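Local coordinates for protein nisin leader peptide-processing serine protease NisP (Lactococcus lactis subsp. lactis, PDB 4MZD) that cleaves the leader peptide from the precursor of the lantibiotic nisin, probably as a subtilisin-like serine endopeptidase using a charge-relay triad, at residues Q347-G351 / N352-T356. Numbering follows the deposited sequence.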
ATOM      1  N   GLN A 347      11.966  11.094  -5.820  1.00  9.18           N
ATOM      2  CA  GLN A 347      11.895  11.676  -4.494  1.00 11.55           C
ATOM      3  C   GLN A 347      12.168  10.599  -3.460  1.00  9.38           C
ATOM      4  O   GLN A 347      11.850   9.430  -3.675  1.00  9.70           O
ATOM      5  CB  GLN A 347      10.495  12.256  -4.274  1.00 16.47           C
ATOM      6  CG  GLN A 347      10.260  12.890  -2.926  1.00 19.55           C
ATOM      7  CD  GLN A 347       8.960  13.658  -2.885  1.00 22.29           C
ATOM      8  OE1 GLN A 347       8.518  14.207  -3.895  1.00 24.07           O
ATOM      9  NE2 GLN A 347       8.333  13.695  -1.717  1.00 23.54           N
ATOM     10  N   TYR A 348      12.742  11.006  -2.331  1.00  8.90           N
ATOM     11  CA  TYR A 348      12.839  10.153  -1.154  1.00  8.30           C
ATOM     12  C   TYR A 348      11.552  10.199  -0.354  1.00  8.55           C
ATOM     13  O   TYR A 348      11.040  11.279  -0.054  1.00  9.90           O
ATOM     14  CB  TYR A 348      14.019  10.584  -0.277  1.00  9.00           C
ATOM     15  CG  TYR A 348      15.328  10.054  -0.806  1.00  8.97           C
ATOM     16  CD1 TYR A 348      15.743   8.768  -0.479  1.00  9.70           C
ATOM     17  CD2 TYR A 348      16.132  10.811  -1.660  1.00  9.52           C
ATOM     18  CE1 TYR A 348      16.920   8.246  -0.969  1.00 10.12           C
ATOM     19  CE2 TYR A 348      17.326  10.294  -2.152  1.00 10.15           C
ATOM     20  CZ  TYR A 348      17.710   9.011  -1.807  1.00  9.96           C
ATOM     21  OH  TYR A 348      18.887   8.503  -2.321  1.00 11.29           O
ATOM     22  N   VAL A 349      11.051   9.018  -0.002  1.00  8.15           N
ATOM     23  CA  VAL A 349       9.782   8.866   0.702  1.00  8.15           C
ATOM     24  C   VAL A 349       9.932   7.836   1.820  1.00  7.53           C
ATOM     25  O   VAL A 349      10.943   7.140   1.916  1.00  7.80           O
ATOM     26  CB  VAL A 349       8.669   8.397  -0.271  1.00  8.70           C
ATOM     27  CG1 VAL A 349       8.477   9.408  -1.392  1.00  9.78           C
ATOM     28  CG2 VAL A 349       8.987   7.015  -0.830  1.00  9.08           C
ATOM     29  N   TYR A 350       8.912   7.731   2.667  1.00  7.54           N
ATOM     30  CA  TYR A 350       8.874   6.672   3.673  1.00  7.82           C
ATOM     31  C   TYR A 350       7.424   6.338   3.966  1.00  7.02           C
ATOM     32  O   TYR A 350       6.536   7.151   3.718  1.00  7.78           O
ATOM     33  CB  TYR A 350       9.583   7.099   4.969  1.00  8.86           C
ATOM     34  CG  TYR A 350       8.864   8.210   5.691  1.00 10.52           C
ATOM     35  CD1 TYR A 350       7.869   7.928   6.626  1.00 11.90           C
ATOM     36  CD2 TYR A 350       9.143   9.541   5.420  1.00 13.26           C
ATOM     37  CE1 TYR A 350       7.184   8.935   7.269  1.00 14.36           C
ATOM     38  CE2 TYR A 350       8.461  10.559   6.067  1.00 15.63           C
ATOM     39  CZ  TYR A 350       7.488  10.241   6.990  1.00 16.68           C
ATOM     40  OH  TYR A 350       6.809  11.242   7.641  1.00 19.90           O
ATOM     41  N   GLY A 351       7.194   5.149   4.506  1.00  7.56           N
ATOM     42  CA  GLY A 351       5.869   4.778   4.963  1.00  7.71           C
ATOM     43  C   GLY A 351       5.446   3.415   4.455  1.00  7.09           C
ATOM     44  O   GLY A 351       5.963   2.913   3.444  1.00  7.41           O
ATOM     45  N   ASN A 352       4.483   2.812   5.142  1.00  6.99           N
ATOM     46  CA  ASN A 352       4.042   1.477   4.763  1.00  7.01           C
ATOM     47  C   ASN A 352       3.403   1.428   3.382  1.00  6.73           C
ATOM     48  O   ASN A 352       3.298   0.357   2.781  1.00  6.83           O
ATOM     49  CB  ASN A 352       3.101   0.910   5.817  1.00  7.26           C
ATOM     50  CG  ASN A 352       3.826   0.582   7.105  1.00  7.59           C
ATOM     51  OD1 ASN A 352       5.061   0.561   7.142  1.00  8.18           O
ATOM     52  ND2 ASN A 352       3.071   0.314   8.163  1.00  7.59           N
ATOM     53  N   SER A 353       2.980   2.581   2.874  1.00  6.98           N
ATOM     54  CA  SER A 353       2.516   2.651   1.491  1.00  7.20           C
ATOM     55  C   SER A 353       3.557   2.211   0.470  1.00  6.55           C
ATOM     56  O   SER A 353       3.191   1.949  -0.670  1.00  6.69           O
ATOM     57  CB  SER A 353       2.074   4.059   1.134  1.00  8.19           C
ATOM     58  OG  SER A 353       3.135   4.966   1.304  1.00  9.05           O
ATOM     59  N   PHE A 354       4.830   2.162   0.861  1.00  6.65           N
ATOM     60  CA  PHE A 354       5.904   1.794  -0.050  1.00  7.11           C
ATOM     61  C   PHE A 354       6.435   0.389   0.189  1.00  7.21           C
ATOM     62  O   PHE A 354       7.174  -0.143  -0.643  1.00  8.99           O
ATOM     63  CB  PHE A 354       6.990   2.865  -0.025  1.00  7.86           C
ATOM     64  CG  PHE A 354       6.435   4.222  -0.277  1.00  7.27           C
ATOM     65  CD1 PHE A 354       5.873   4.523  -1.514  1.00  8.40           C
ATOM     66  CD2 PHE A 354       6.374   5.168   0.728  1.00  7.59           C
ATOM     67  CE1 PHE A 354       5.293   5.747  -1.744  1.00  8.84           C
ATOM     68  CE2 PHE A 354       5.799   6.411   0.496  1.00  8.06           C
ATOM     69  CZ  PHE A 354       5.259   6.697  -0.748  1.00  8.86           C
ATOM     70  N   ALA A 355       6.040  -0.210   1.315  1.00  6.99           N
ATOM     71  CA  ALA A 355       6.255  -1.634   1.567  1.00  7.38           C
ATOM     72  C   ALA A 355       5.194  -2.458   0.839  1.00  6.96           C
ATOM     73  O   ALA A 355       5.490  -3.477   0.215  1.00  7.67           O
ATOM     74  CB  ALA A 355       6.202  -1.909   3.066  1.00  7.93           C
ATOM     75  N   THR A 356       3.951  -1.995   0.925  1.00  6.64           N
ATOM     76  CA  THR A 356       2.795  -2.657   0.334  1.00  6.74           C
ATOM     77  C   THR A 356       2.975  -3.015  -1.152  1.00  6.40           C
ATOM     78  O   THR A 356       2.774  -4.163  -1.532  1.00  6.78           O
ATOM     79  CB  THR A 356       1.536  -1.811   0.617  1.00  6.96           C
ATOM     80  OG1 THR A 356       1.417  -1.645   2.034  1.00  7.15           O
ATOM     81  CG2 THR A 356       0.278  -2.483   0.118  1.00  7.84           C
TER
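Val349 lays CG2 over the centre of the Phe354 ring, 3.5 Å from the centroid and 13° off the ring normal, a CH-pi contact in which the two side chains cross at about a right angle. The phenyl ring reaches back to the strand because CG lies beside the backbone N and anti to the carbonyl carbon (chi1 -53°). At the ring edge, near its plane, Tyr350 O comes within 3.4 Å of Phe354 CE2. Ser353 OG sits above the opposite face, offset toward the rim. Leu337 and helix 147-156 also touch Phe354, placing the ring between the two-stranded hairpin and the helix that begins with His147.

Among polar contacts, Phe354 N donates to Gly351 O at 2.9 Å with an N-H...O angle of 164°, closing a turn around Asn352 and Ser353. Asn352 O then takes two bonds from Thr356, from opposite faces of its carbonyl plane: OG1 at 2.8 Å and N at 3.1 Å. These bonds lead the turn into helix 356-370. Gly351 has backbone angles that glycine readily adopts. Asn352 ND2 bonds to Ser301 OG and Leu246 O.

Gly-Asn-Ser-Phe-Ala resembles the Gly-Thr-Ser-x-Ala signature of subtilases, with Asn in the Thr place, and Ser353 is the predicted charge-relay serine. Asp100 would complete the triad. The hydrogen-bonded turn just before helix 356-370 sets Ser353 facing His147, which begins helix 147-156. Ser353 OG hydrogen-bonds both His147 NE2 and Arg488 O, the latter from the C-terminal residue, so the end of the chain lies at the predicted nucleophile, consistent with a C-terminal product of autocleavage held in the active site.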